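Local atomic coordinates of At4g34840 (Arabidopsis thaliana, PDB entry 3BSF), a protein that is a nucleosidase of the phosphorylase superfamily that holds adenine in a pocket of its alpha/beta fold. Residues T48-K53 and I63-K68; Y118-V123 and R143-T148. All coordinates share one frame; numbering follows the deposited sequence.

Contact 1 of 2, residues T48-K53 and I63-K68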
loop_
_atom_site.group_PDB
_atom_site.type_symbol
_atom_site.label_atom_id
_atom_site.label_comp_id
_atom_site.label_asym_id
_atom_site.label_seq_id
_atom_site.Cartn_x
_atom_site.Cartn_y
_atom_site.Cartn_z
ATOM N N THR A 48 1.854 8.685 -12.905
ATOM C CA THR A 48 2.564 8.176 -14.091
ATOM C C THR A 48 1.875 6.950 -14.694
ATOM O O THR A 48 2.432 6.279 -15.575
ATOM C CB THR A 48 4.051 7.795 -13.765
ATOM O OG1 THR A 48 4.096 6.756 -12.766
ATOM C CG2 THR A 48 4.811 9.011 -13.267
ATOM N N TRP A 49 0.662 6.673 -14.220
ATOM C CA TRP A 49 -0.118 5.527 -14.679
ATOM C C TRP A 49 -0.468 5.552 -16.161
ATOM O O TRP A 49 -0.830 6.591 -16.714
ATOM C CB TRP A 49 -1.399 5.409 -13.858
ATOM C CG TRP A 49 -1.139 5.574 -12.401
ATOM C CD1 TRP A 49 0.066 5.405 -11.754
ATOM C CD2 TRP A 49 -2.092 5.919 -11.383
ATOM N NE1 TRP A 49 -0.086 5.627 -10.401
ATOM C CE2 TRP A 49 -1.397 5.944 -10.147
ATOM C CE3 TRP A 49 -3.459 6.210 -11.389
ATOM C CZ2 TRP A 49 -2.031 6.249 -8.934
ATOM C CZ3 TRP A 49 -4.086 6.514 -10.173
ATOM C CH2 TRP A 49 -3.368 6.532 -8.971
ATOM N N ILE A 50 -0.352 4.392 -16.799
ATOM C CA ILE A 50 -0.665 4.256 -18.215
ATOM C C ILE A 50 -1.868 3.334 -18.432
ATOM O O ILE A 50 -2.112 2.415 -17.653
ATOM C CB ILE A 50 0.559 3.713 -18.987
ATOM C CG1 ILE A 50 1.151 2.511 -18.260
ATOM C CG2 ILE A 50 1.613 4.804 -19.107
ATOM C CD1 ILE A 50 2.438 2.011 -18.876
ATOM N N MET A 51 -2.633 3.585 -19.484
ATOM C CA MET A 51 -3.799 2.750 -19.743
ATOM C C MET A 51 -3.919 2.354 -21.206
ATOM O O MET A 51 -3.652 3.152 -22.091
ATOM C CB MET A 51 -5.075 3.482 -19.292
ATOM C CG MET A 51 -6.393 2.856 -19.747
ATOM S SD MET A 51 -7.864 3.662 -19.023
ATOM C CE MET A 51 -7.831 5.269 -19.789
ATOM N N PHE A 52 -4.301 1.104 -21.448
ATOM C CA PHE A 52 -4.504 0.600 -22.804
ATOM C C PHE A 52 -5.946 0.103 -22.926
ATOM O O PHE A 52 -6.369 -0.800 -22.204
ATOM C CB PHE A 52 -3.537 -0.534 -23.128
ATOM C CG PHE A 52 -2.092 -0.135 -23.053
ATOM C CD1 PHE A 52 -1.433 -0.072 -21.828
ATOM C CD2 PHE A 52 -1.385 0.165 -24.209
ATOM C CE1 PHE A 52 -0.090 0.282 -21.757
ATOM C CE2 PHE A 52 -0.049 0.519 -24.153
ATOM C CZ PHE A 52 0.602 0.577 -22.927
ATOM N N LYS A 53 -6.699 0.714 -23.836
ATOM C CA LYS A 53 -8.095 0.360 -24.048
ATOM C C LYS A 53 -8.257 -0.373 -25.364
ATOM O O LYS A 53 -7.456 -0.213 -26.276
ATOM C CB LYS A 53 -8.977 1.623 -24.034
ATOM C CG LYS A 53 -10.484 1.334 -24.028
ATOM C CD LYS A 53 -11.331 2.574 -23.661
ATOM C CE LYS A 53 -12.859 2.316 -23.794
ATOM N NZ LYS A 53 -13.383 1.202 -22.935
ATOM N N ILE A 63 -6.278 -2.300 -19.824
ATOM C CA ILE A 63 -5.136 -2.738 -19.038
ATOM C C ILE A 63 -4.511 -1.492 -18.416
ATOM O O ILE A 63 -4.019 -0.615 -19.127
ATOM C CB ILE A 63 -4.073 -3.449 -19.904
ATOM C CG1 ILE A 63 -4.656 -4.717 -20.523
ATOM C CG2 ILE A 63 -2.868 -3.800 -19.047
ATOM C CD1 ILE A 63 -3.651 -5.516 -21.304
ATOM N N VAL A 64 -4.541 -1.399 -17.093
ATOM C CA VAL A 64 -3.971 -0.244 -16.425
ATOM C C VAL A 64 -2.707 -0.641 -15.688
ATOM O O VAL A 64 -2.693 -1.646 -14.993
ATOM C CB VAL A 64 -4.986 0.376 -15.434
ATOM C CG1 VAL A 64 -4.391 1.601 -14.776
ATOM C CG2 VAL A 64 -6.260 0.764 -16.175
ATOM N N CYS A 65 -1.648 0.144 -15.853
ATOM C CA CYS A 65 -0.373 -0.133 -15.206
ATOM C C CYS A 65 0.111 1.096 -14.443
ATOM O O CYS A 65 -0.068 2.224 -14.899
ATOM C CB CYS A 65 0.663 -0.536 -16.261
ATOM S SG CYS A 65 2.358 -0.830 -15.638
ATOM N N PRO A 66 0.722 0.894 -13.256
ATOM C CA PRO A 66 1.210 2.039 -12.482
ATOM C C PRO A 66 2.341 2.784 -13.199
ATOM O O PRO A 66 2.714 3.898 -12.806
ATOM C CB PRO A 66 1.656 1.396 -11.168
ATOM C CG PRO A 66 2.035 -0.015 -11.578
ATOM C CD PRO A 66 0.926 -0.370 -12.515
ATOM N N GLY A 67 2.871 2.161 -14.256
ATOM C CA GLY A 67 3.958 2.756 -15.022
ATOM C C GLY A 67 5.340 2.685 -14.381
ATOM O O GLY A 67 5.640 1.785 -13.579
ATOM N N LYS A 68 6.188 3.643 -14.734
ATOM C CA LYS A 68 7.552 3.701 -14.216
ATOM C C LYS A 68 7.662 4.825 -13.201
ATOM O O LYS A 68 7.035 5.868 -13.378
ATOM C CB LYS A 68 8.541 3.949 -15.362
ATOM C CG LYS A 68 8.347 3.024 -16.556
ATOM C CD LYS A 68 9.634 2.316 -16.957
ATOM C CE LYS A 68 9.392 1.311 -18.091
ATOM N NZ LYS A 68 10.576 0.408 -18.372
#
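Trp49 turns the edge of its indole to the backbone of Pro66: CD1 comes within 3.2 Å of Pro66 O, which lies near the ring plane. CG stands beside the backbone N of Trp49 and anti to its carbonyl carbon (chi1 -45°). CD1 is also the indole atom that meets the proline ring, at Pro66 CB. Outside the two segments, Phe43 meets the indole edge-to-face, and Val85 and Ala88 of helix 79-91 touch it. The Phe52 ring also has a carbonyl at its edge, with Ile63 O in plane and 3.8 Å from CD1; Ile30 of helix 23-33 packs on this side chain.

Strands 50-53 and 63-65 run antiparallel (171° between their directions, axes 4.8 Å apart at closest approach), as parts of the two arms of the beta hairpin 50-56/59-65. Ile50 and Cys65 form one hydrogen-bonded pair, with Ile50 N to Cys65 O and Cys65 N to Ile50 O both 2.9 Å; Phe52 and Ile63 form the other. Their side chains share the sheet face covered by helix 23-33. On that face Ile50 CG1, set between its backbone N and carbonyl carbon (chi1 47°), lies 3.7 Å from Cys65 CB. Met51 and Val64, the non-hydrogen-bonded pair, occupy the reverse face, where Met51 CG touches Val64 CG2 as the two side chains cross obliquely.

Past the strand ends, Gly67 N donates to Cys65 SG at 3.3 Å, tying the turn back to the strand. The hydroxyl of Thr48 sits between two backbone carbonyls of the other segment, with OG1 3.1 Å from Lys68 O and 3.2 Å from Pro66 O.

Contact 2 of 2, residues Y118-V123 and R143-T148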
loop_
_atom_site.group_PDB
_atom_site.type_symbol
_atom_site.label_atom_id
_atom_site.label_comp_id
_atom_site.label_asym_id
_atom_site.label_seq_id
_atom_site.Cartn_x
_atom_site.Cartn_y
_atom_site.Cartn_z
ATOM N N TYR A 118 -1.341 -20.542 -12.789
ATOM C CA TYR A 118 -2.365 -20.761 -11.796
ATOM C C TYR A 118 -3.413 -19.654 -11.746
ATOM O O TYR A 118 -3.197 -18.537 -12.218
ATOM C CB TYR A 118 -1.741 -20.885 -10.401
ATOM C CG TYR A 118 -0.931 -22.143 -10.134
ATOM C CD1 TYR A 118 0.356 -22.298 -10.649
ATOM C CD2 TYR A 118 -1.443 -23.164 -9.339
ATOM C CE1 TYR A 118 1.113 -23.434 -10.378
ATOM C CE2 TYR A 118 -0.699 -24.308 -9.066
ATOM C CZ TYR A 118 0.583 -24.439 -9.587
ATOM O OH TYR A 118 1.331 -25.573 -9.317
ATOM N N VAL A 119 -4.555 -20.003 -11.164
ATOM C CA VAL A 119 -5.667 -19.090 -10.955
ATOM C C VAL A 119 -5.811 -19.063 -9.434
ATOM O O VAL A 119 -6.310 -20.018 -8.823
ATOM C CB VAL A 119 -7.000 -19.618 -11.574
ATOM C CG1 VAL A 119 -8.173 -18.751 -11.100
ATOM C CG2 VAL A 119 -6.917 -19.621 -13.092
ATOM N N VAL A 120 -5.341 -17.976 -8.829
ATOM C CA VAL A 120 -5.400 -17.805 -7.378
ATOM C C VAL A 120 -6.813 -18.009 -6.836
ATOM O O VAL A 120 -7.776 -17.466 -7.373
ATOM C CB VAL A 120 -4.896 -16.409 -6.981
ATOM C CG1 VAL A 120 -5.068 -16.189 -5.477
ATOM C CG2 VAL A 120 -3.438 -16.260 -7.397
ATOM N N SER A 121 -6.910 -18.808 -5.776
ATOM C CA SER A 121 -8.184 -19.139 -5.121
ATOM C C SER A 121 -8.435 -18.231 -3.935
ATOM O O SER A 121 -9.522 -17.675 -3.759
ATOM C CB SER A 121 -8.165 -20.579 -4.605
ATOM O OG SER A 121 -7.400 -20.668 -3.422
ATOM N N THR A 122 -7.411 -18.116 -3.110
ATOM C CA THR A 122 -7.458 -17.290 -1.925
ATOM C C THR A 122 -6.075 -16.661 -1.838
ATOM O O THR A 122 -5.061 -17.321 -2.131
ATOM C CB THR A 122 -7.760 -18.163 -0.666
ATOM O OG1 THR A 122 -7.604 -17.390 0.535
ATOM C CG2 THR A 122 -6.830 -19.347 -0.624
ATOM N N VAL A 123 -6.040 -15.385 -1.460
ATOM C CA VAL A 123 -4.784 -14.654 -1.337
ATOM C C VAL A 123 -4.677 -13.981 0.025
ATOM O O VAL A 123 -5.688 -13.635 0.641
ATOM C CB VAL A 123 -4.646 -13.582 -2.447
ATOM C CG1 VAL A 123 -5.631 -12.416 -2.204
ATOM C CG2 VAL A 123 -3.197 -13.100 -2.506
ATOM N N ARG A 143 -8.285 -13.192 1.872
ATOM C CA ARG A 143 -9.567 -13.079 1.201
ATOM C C ARG A 143 -9.697 -13.953 -0.048
ATOM O O ARG A 143 -8.693 -14.364 -0.633
ATOM C CB ARG A 143 -9.869 -11.620 0.867
ATOM C CG ARG A 143 -8.797 -10.874 0.105
ATOM C CD ARG A 143 -9.310 -9.484 -0.254
ATOM N NE ARG A 143 -10.036 -8.839 0.849
ATOM C CZ ARG A 143 -9.466 -8.284 1.920
ATOM N NH1 ARG A 143 -8.143 -8.284 2.059
ATOM N NH2 ARG A 143 -10.220 -7.716 2.854
ATOM N N ASN A 144 -10.941 -14.243 -0.431
ATOM C CA ASN A 144 -11.262 -15.069 -1.603
ATOM C C ASN A 144 -11.308 -14.276 -2.898
ATOM O O ASN A 144 -11.480 -13.046 -2.892
ATOM C CB ASN A 144 -12.644 -15.707 -1.462
ATOM C CG ASN A 144 -12.659 -16.884 -0.555
ATOM O OD1 ASN A 144 -13.712 -17.260 -0.053
ATOM N ND2 ASN A 144 -11.495 -17.497 -0.344
ATOM N N THR A 145 -11.190 -15.002 -4.007
ATOM C CA THR A 145 -11.255 -14.405 -5.332
ATOM C C THR A 145 -12.636 -14.773 -5.855
ATOM O O THR A 145 -13.296 -15.658 -5.299
ATOM C CB THR A 145 -10.196 -15.000 -6.280
ATOM O OG1 THR A 145 -10.344 -16.425 -6.326
ATOM C CG2 THR A 145 -8.794 -14.652 -5.799
ATOM N N PHE A 146 -13.085 -14.103 -6.911
ATOM C CA PHE A 146 -14.388 -14.407 -7.481
ATOM C C PHE A 146 -14.365 -15.847 -7.998
ATOM O O PHE A 146 -13.452 -16.254 -8.715
ATOM C CB PHE A 146 -14.719 -13.442 -8.623
ATOM C CG PHE A 146 -16.121 -13.569 -9.112
ATOM C CD1 PHE A 146 -17.175 -13.051 -8.360
ATOM C CD2 PHE A 146 -16.399 -14.260 -10.286
ATOM C CE1 PHE A 146 -18.492 -13.222 -8.770
ATOM C CE2 PHE A 146 -17.703 -14.439 -10.704
ATOM C CZ PHE A 146 -18.758 -13.920 -9.945
ATOM N N PRO A 147 -15.376 -16.638 -7.636
ATOM C CA PRO A 147 -15.470 -18.042 -8.058
ATOM C C PRO A 147 -15.666 -18.271 -9.558
ATOM O O PRO A 147 -16.685 -17.874 -10.120
ATOM C CB PRO A 147 -16.634 -18.572 -7.219
ATOM C CG PRO A 147 -17.500 -17.350 -7.060
ATOM C CD PRO A 147 -16.501 -16.271 -6.757
ATOM N N THR A 148 -14.685 -18.914 -10.196
ATOM C CA THR A 148 -14.739 -19.199 -11.633
ATOM C C THR A 148 -14.389 -20.673 -11.939
ATOM O O THR A 148 -13.335 -20.989 -12.501
ATOM C CB THR A 148 -13.795 -18.247 -12.423
ATOM O OG1 THR A 148 -12.432 -18.495 -12.058
ATOM C CG2 THR A 148 -14.133 -16.796 -12.113
#
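Val123 and Arg143 face each other as an antiparallel hydrogen-bonded pair: Val123 N lies 3.0 Å from Arg143 O, and Arg143 N 2.9 Å from Val123 O. The next pair, Thr122 with Asn144, is non-hydrogen-bonded, with CA atoms 4.4 Å apart. The touching parts run in nearly opposite directions, 165° apart end to end, and the pairing spans these two residue pairs, next to a corner in the chain at Ser121 and Thr122. At the corner itself Thr145 N donates to Ser121 O at 3.2 Å, approaching from 33° out of the carbonyl plane.

Among the side chains, Thr145 makes the contacts at the corner; it and Arg143 are the residues that bury the most surface here. Thr145 OG1 lies between its own backbone N and carbonyl carbon (chi1 55°) and is 3.0 Å from both Val120 O and Ser121 O, consecutive carbonyls. Its methyl, CG2, meets Val120 CG1 at 4.0 Å, the two side chains crossing at about a right angle. Thr122 and Asn144 share one sheet face, with Thr122 CB 3.8 Å from Asn144 ND2; the link from Thr122 OG1 to Arg143 O is weak. Val123 and Arg143 occupy the other face, where both touch Ala194 of helix 190-199. The pairing attaches the short strand 143-144 to strand 117-125, which also pairs with strands 158-164 and 204-213 in the mixed sheet of this phosphorylase-superfamily fold.

Chemically, Ser121 O accepts from Thr145 N, while Thr145 OG1 lies close to this carbonyl and to that of Val120. One threonine thus brings both its amide and its hydroxyl to the carbonyls of the corner while its methyl packs against Val120.

In the fold
Contact 1 closes before contact 2 opens, so the two follow in series along the chain, both in the phosphorylase-superfamily fold. Their centres are 24 Å apart, on opposite sides of the chain's centre, and their nearest atoms stay about 16 Å from each other. The link is the mixed beta-sheet: strand 59-65 of contact 1 pairs with 15-19, which pairs with 97-106, then 204-213 and finally 117-125 of contact 2. The two contacts thus lie in different parts of a branched or curled sheet. Neither immediately adjoins the adenine: the side chains of Pro66 and Val123 are about 14 Å and 12 Å from it, respectively.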